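Local coordinates for lipoprotein, putative (Bacillus anthracis, PDB 4O4A) that is of unknown function, though as a putative lipoprotein it may bind lipid or be tethered to the membrane, at residues Glu26-Ile31 with Thr82-Tyr87; Leu42-Asn47 with Ser61-Ala66. All coordinates share one frame; numbering follows the deposited sequence.

Contact 1: residues Glu26-Ile31 with Thr82-Tyr87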
# COMPACT_ATOMS: atom_id res chain seq x y z
N GLU B 26 -39.32 16.12 22.63
CA GLU B 26 -37.94 15.69 22.86
C GLU B 26 -37.11 15.83 21.61
O GLU B 26 -37.47 15.30 20.57
CB GLU B 26 -37.91 14.23 23.30
CG GLU B 26 -38.34 14.03 24.74
CD GLU B 26 -37.29 14.47 25.75
OE1 GLU B 26 -36.21 14.94 25.33
OE2 GLU B 26 -37.53 14.33 26.96
N THR B 27 -36.01 16.58 21.72
CA THR B 27 -35.06 16.74 20.63
C THR B 27 -33.64 16.39 21.12
O THR B 27 -33.41 16.23 22.32
CB THR B 27 -35.09 18.16 20.03
OG1 THR B 27 -34.75 19.11 21.03
CG2 THR B 27 -36.45 18.50 19.48
N THR B 28 -32.70 16.28 20.20
CA THR B 28 -31.31 15.91 20.55
C THR B 28 -30.47 17.05 21.11
O THR B 28 -29.50 16.80 21.81
CB THR B 28 -30.54 15.25 19.37
OG1 THR B 28 -30.67 16.05 18.18
CG2 THR B 28 -31.08 13.84 19.10
N ASP B 29 -30.83 18.29 20.76
CA ASP B 29 -30.16 19.48 21.24
C ASP B 29 -28.68 19.33 21.50
O ASP B 29 -28.24 19.46 22.65
CB ASP B 29 -30.83 19.89 22.55
CG ASP B 29 -32.29 20.14 22.40
OD1 ASP B 29 -32.72 20.53 21.29
OD2 ASP B 29 -33.01 19.98 23.40
N THR B 30 -27.90 19.03 20.47
CA THR B 30 -26.46 18.95 20.64
C THR B 30 -25.72 19.80 19.60
O THR B 30 -26.08 19.82 18.43
CB THR B 30 -25.95 17.52 20.56
OG1 THR B 30 -26.62 16.75 21.56
CG2 THR B 30 -24.44 17.46 20.81
N ILE B 31 -24.69 20.49 20.06
CA ILE B 31 -23.85 21.31 19.22
C ILE B 31 -22.48 20.65 19.19
O ILE B 31 -21.92 20.36 20.24
CB ILE B 31 -23.68 22.72 19.80
CG1 ILE B 31 -24.97 23.50 19.64
CG2 ILE B 31 -22.56 23.46 19.10
CD1 ILE B 31 -24.94 24.88 20.27
N THR B 82 -35.96 13.92 18.32
CA THR B 82 -35.91 14.45 16.98
C THR B 82 -34.54 15.13 16.80
O THR B 82 -34.19 16.00 17.58
CB THR B 82 -37.04 15.46 16.74
OG1 THR B 82 -38.30 14.81 16.87
CG2 THR B 82 -36.93 16.09 15.34
N VAL B 83 -33.79 14.74 15.77
CA VAL B 83 -32.46 15.30 15.55
C VAL B 83 -32.50 16.75 15.11
O VAL B 83 -33.06 17.08 14.06
CB VAL B 83 -31.66 14.51 14.50
CG1 VAL B 83 -30.29 15.16 14.26
CG2 VAL B 83 -31.49 13.07 14.96
N ASN B 84 -31.94 17.63 15.93
CA ASN B 84 -31.86 19.04 15.58
C ASN B 84 -30.46 19.55 15.93
O ASN B 84 -30.29 20.69 16.30
CB ASN B 84 -32.91 19.85 16.34
CG ASN B 84 -32.63 19.88 17.82
OD1 ASN B 84 -32.03 18.93 18.35
ND2 ASN B 84 -33.03 20.95 18.49
N ASP B 85 -29.45 18.71 15.73
CA ASP B 85 -28.09 19.07 16.08
C ASP B 85 -27.50 20.12 15.13
O ASP B 85 -27.92 20.23 13.99
CB ASP B 85 -27.20 17.83 16.05
CG ASP B 85 -27.69 16.73 17.00
OD1 ASP B 85 -28.31 17.04 18.05
OD2 ASP B 85 -27.41 15.55 16.69
N LEU B 86 -26.54 20.89 15.64
CA LEU B 86 -25.84 21.91 14.87
C LEU B 86 -24.36 21.58 14.87
O LEU B 86 -23.83 21.06 15.85
CB LEU B 86 -26.07 23.28 15.46
CG LEU B 86 -27.53 23.75 15.46
CD1 LEU B 86 -27.68 25.06 16.22
CD2 LEU B 86 -28.05 23.90 14.03
N TYR B 87 -23.69 21.86 13.76
CA TYR B 87 -22.27 21.55 13.63
C TYR B 87 -21.49 22.80 13.24
O TYR B 87 -21.95 23.62 12.44
CB TYR B 87 -22.08 20.45 12.59
CG TYR B 87 -22.97 19.24 12.80
CD1 TYR B 87 -22.55 18.16 13.55
CD2 TYR B 87 -24.22 19.17 12.22
CE1 TYR B 87 -23.36 17.04 13.76
CE2 TYR B 87 -25.04 18.06 12.40
CZ TYR B 87 -24.60 17.00 13.17
OH TYR B 87 -25.41 15.89 13.38

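Contact 2: residues Leu42-Asn47 with Ser61-Ala66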
# COMPACT_ATOMS: atom_id res chain seq x y z
N LEU B 42 -14.71 10.98 13.90
CA LEU B 42 -14.95 11.66 15.16
C LEU B 42 -15.55 10.68 16.15
O LEU B 42 -16.40 9.84 15.80
CB LEU B 42 -15.92 12.81 14.97
CG LEU B 42 -15.44 13.95 14.09
CD1 LEU B 42 -16.58 14.90 13.80
CD2 LEU B 42 -14.29 14.68 14.75
N ILE B 43 -15.12 10.78 17.40
CA ILE B 43 -15.63 9.92 18.43
C ILE B 43 -15.95 10.70 19.68
O ILE B 43 -15.17 11.54 20.13
CB ILE B 43 -14.62 8.81 18.77
CG1 ILE B 43 -14.27 8.00 17.52
CG2 ILE B 43 -15.20 7.91 19.84
CD1 ILE B 43 -13.27 6.87 17.75
N VAL B 44 -17.12 10.41 20.24
CA VAL B 44 -17.55 11.01 21.48
C VAL B 44 -17.79 9.86 22.43
O VAL B 44 -18.48 8.90 22.07
CB VAL B 44 -18.87 11.77 21.34
CG1 VAL B 44 -19.25 12.41 22.67
CG2 VAL B 44 -18.76 12.84 20.28
N VAL B 45 -17.21 9.92 23.61
CA VAL B 45 -17.40 8.85 24.58
C VAL B 45 -18.01 9.45 25.83
O VAL B 45 -17.50 10.42 26.37
CB VAL B 45 -16.10 8.14 24.94
CG1 VAL B 45 -16.38 7.01 25.93
CG2 VAL B 45 -15.44 7.60 23.69
N TYR B 46 -19.11 8.85 26.27
CA TYR B 46 -19.84 9.35 27.42
C TYR B 46 -19.60 8.52 28.67
O TYR B 46 -18.98 7.46 28.65
CB TYR B 46 -21.34 9.35 27.11
CG TYR B 46 -21.76 10.31 26.02
CD1 TYR B 46 -21.61 9.98 24.68
CD2 TYR B 46 -22.32 11.54 26.33
CE1 TYR B 46 -22.00 10.85 23.68
CE2 TYR B 46 -22.71 12.42 25.35
CZ TYR B 46 -22.54 12.07 24.02
OH TYR B 46 -22.95 12.94 23.04
N ASN B 47 -20.12 9.05 29.78
CA ASN B 47 -20.05 8.39 31.06
C ASN B 47 -18.62 8.07 31.50
O ASN B 47 -18.38 7.06 32.14
CB ASN B 47 -20.89 7.12 31.03
CG ASN B 47 -21.19 6.60 32.41
OD1 ASN B 47 -21.40 7.37 33.35
ND2 ASN B 47 -21.23 5.29 32.54
N SER B 61 -26.45 20.93 24.31
CA SER B 61 -25.28 20.40 25.00
C SER B 61 -24.18 20.66 24.01
O SER B 61 -24.40 20.60 22.81
CB SER B 61 -25.40 18.91 25.28
OG SER B 61 -26.49 18.62 26.13
N VAL B 62 -22.98 20.94 24.50
CA VAL B 62 -21.89 21.29 23.58
C VAL B 62 -20.75 20.31 23.63
O VAL B 62 -20.13 20.15 24.66
CB VAL B 62 -21.33 22.69 23.90
CG1 VAL B 62 -20.30 23.10 22.86
CG2 VAL B 62 -22.44 23.71 23.95
N VAL B 63 -20.49 19.66 22.50
CA VAL B 63 -19.40 18.72 22.38
C VAL B 63 -18.27 19.43 21.68
O VAL B 63 -18.43 19.89 20.56
CB VAL B 63 -19.79 17.48 21.56
CG1 VAL B 63 -18.56 16.63 21.30
CG2 VAL B 63 -20.85 16.67 22.29
N THR B 64 -17.13 19.50 22.35
CA THR B 64 -15.94 20.13 21.79
C THR B 64 -14.93 19.06 21.54
O THR B 64 -14.47 18.40 22.48
CB THR B 64 -15.33 21.15 22.75
OG1 THR B 64 -16.23 22.26 22.89
CG2 THR B 64 -14.03 21.66 22.21
N PHE B 65 -14.58 18.86 20.28
CA PHE B 65 -13.61 17.85 19.94
C PHE B 65 -12.22 18.40 20.13
O PHE B 65 -11.96 19.56 19.89
CB PHE B 65 -13.78 17.36 18.50
CG PHE B 65 -15.02 16.54 18.28
CD1 PHE B 65 -15.08 15.23 18.72
CD2 PHE B 65 -16.13 17.08 17.64
CE1 PHE B 65 -16.22 14.46 18.54
CE2 PHE B 65 -17.28 16.32 17.45
CZ PHE B 65 -17.32 15.01 17.90
N ALA B 66 -11.32 17.53 20.54
CA ALA B 66 -9.94 17.89 20.66
C ALA B 66 -9.34 17.86 19.25
O ALA B 66 -10.00 17.43 18.29
CB ALA B 66 -9.22 16.90 21.57

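Contact 1: residues Glu26-Ile31 with Thr82-Tyr87
T28 and D29 meet N84 and D85 through side-chain hydrogen bonds, where two chain segments running the same way are about to become parallel strands. Backbone bonds flank this polar group. Before it, T82 N reaches E26 O and T28 N reaches T82 O; after it, L86 N binds T30 O at 3.0 Å as strands 30-35 and 86-90 pair.

Between them side chains take over. With chi1 at 50°, T28 OG1 stands between its own N and carbonyl carbon; there it accepts N84 N at 3.0 Å and donates to D85 OD1 at 2.6 Å, the hydroxyl meeting that oxygen from above the D85 carboxylate plane. T30 N adds a weak bond to D85 OD1. Asparagine suits position 84 because its amide can both accept and donate: OD1 takes D29 N on an in-plane lone pair at 2.8 Å, while ND2 gives an N-H to D29 OD1 at 2.8 Å, with amide and carboxylate planes 60° apart.

Apolar contact is slight, I31 CG1 lying 4.3 Å from L86 CB. Side chains thus replace the interrupted backbone pairing, and the N-H groups of D29 and N84 both find side-chain acceptors across the contact.

Contact 2: residues Leu42-Asn47 with Ser61-Ala66
F65, the residue just after strand 60-64, lies against L42, I43 and V44 of strand 40-45 in the other sheet. The CB of F65 leaves the backbone toward the opposing strand, and with CG anti to the carbonyl carbon (chi1 -70°) the ring is carried toward strand 40-45. CG is the first atom to meet a partner, L42 CD2, and this methyl sits over the middle of the ring, 4.0 Å from the centroid of F65 and only 8° off the normal, a CH-pi contact. Farther out, the two sides of the ring diverge. On one, F65 CE1 comes to 3.5 Å from I43 O, which approaches the ring edge near its plane; on the other, CE2 of F65 meets L42 CD1 at 4.0 Å. At the tip, F65 CZ lies 3.9 Å from L42 CB and also meets V44 CG2, which approaches obliquely. The opposite face of the ring is taken by V63 CG1, offset toward the rim.

V63 also touches V44, CG1 to CG2 at 3.9 Å, so the valines continue the apolar seam beside the ring. Valine suits both positions: beta-branched, it favours extended backbone and presents methyls close to the main chain. On the other side of strand 40-45, I43 and V45 turn to helix 149-166, while F65 also packs on I34 of its own sheet.

No hydrogen bond joins the two segments, V44 CA and V63 CA being 8.0 Å apart. The sheets meet here mainly through side chains, with one backbone carbonyl, I43 O, against the ring edge. The flat aromatic ring, with an aliphatic methyl against each face, one central and one toward the rim, is consistent with cohesion that is mainly hydrophobic, the strands' polar backbone groups pairing instead within their own sheets.

Contact 1 and contact 2 have centres about 14 Å apart and share the five-stranded mixed sheet, in which strand 30-35 lies between strands 60-64 and 86-90. I31 is the direct bridge: I31 N is 2.8 Å from S61 O and I31 O 2.8 Å from V63 N, both probable hydrogen bonds, while on the other side of the strand I31 pairs with L86. Beside it, T30 CG2 packs 4.0 Å from V63 CG2. Contact 1 thus pairs strands within one sheet where the two strands begin, in a partly buried region, whereas contact 2 carries that sheet onto the four-stranded one in the interior. In sequence, contact 2 is nested within the loop that contact 1 closes.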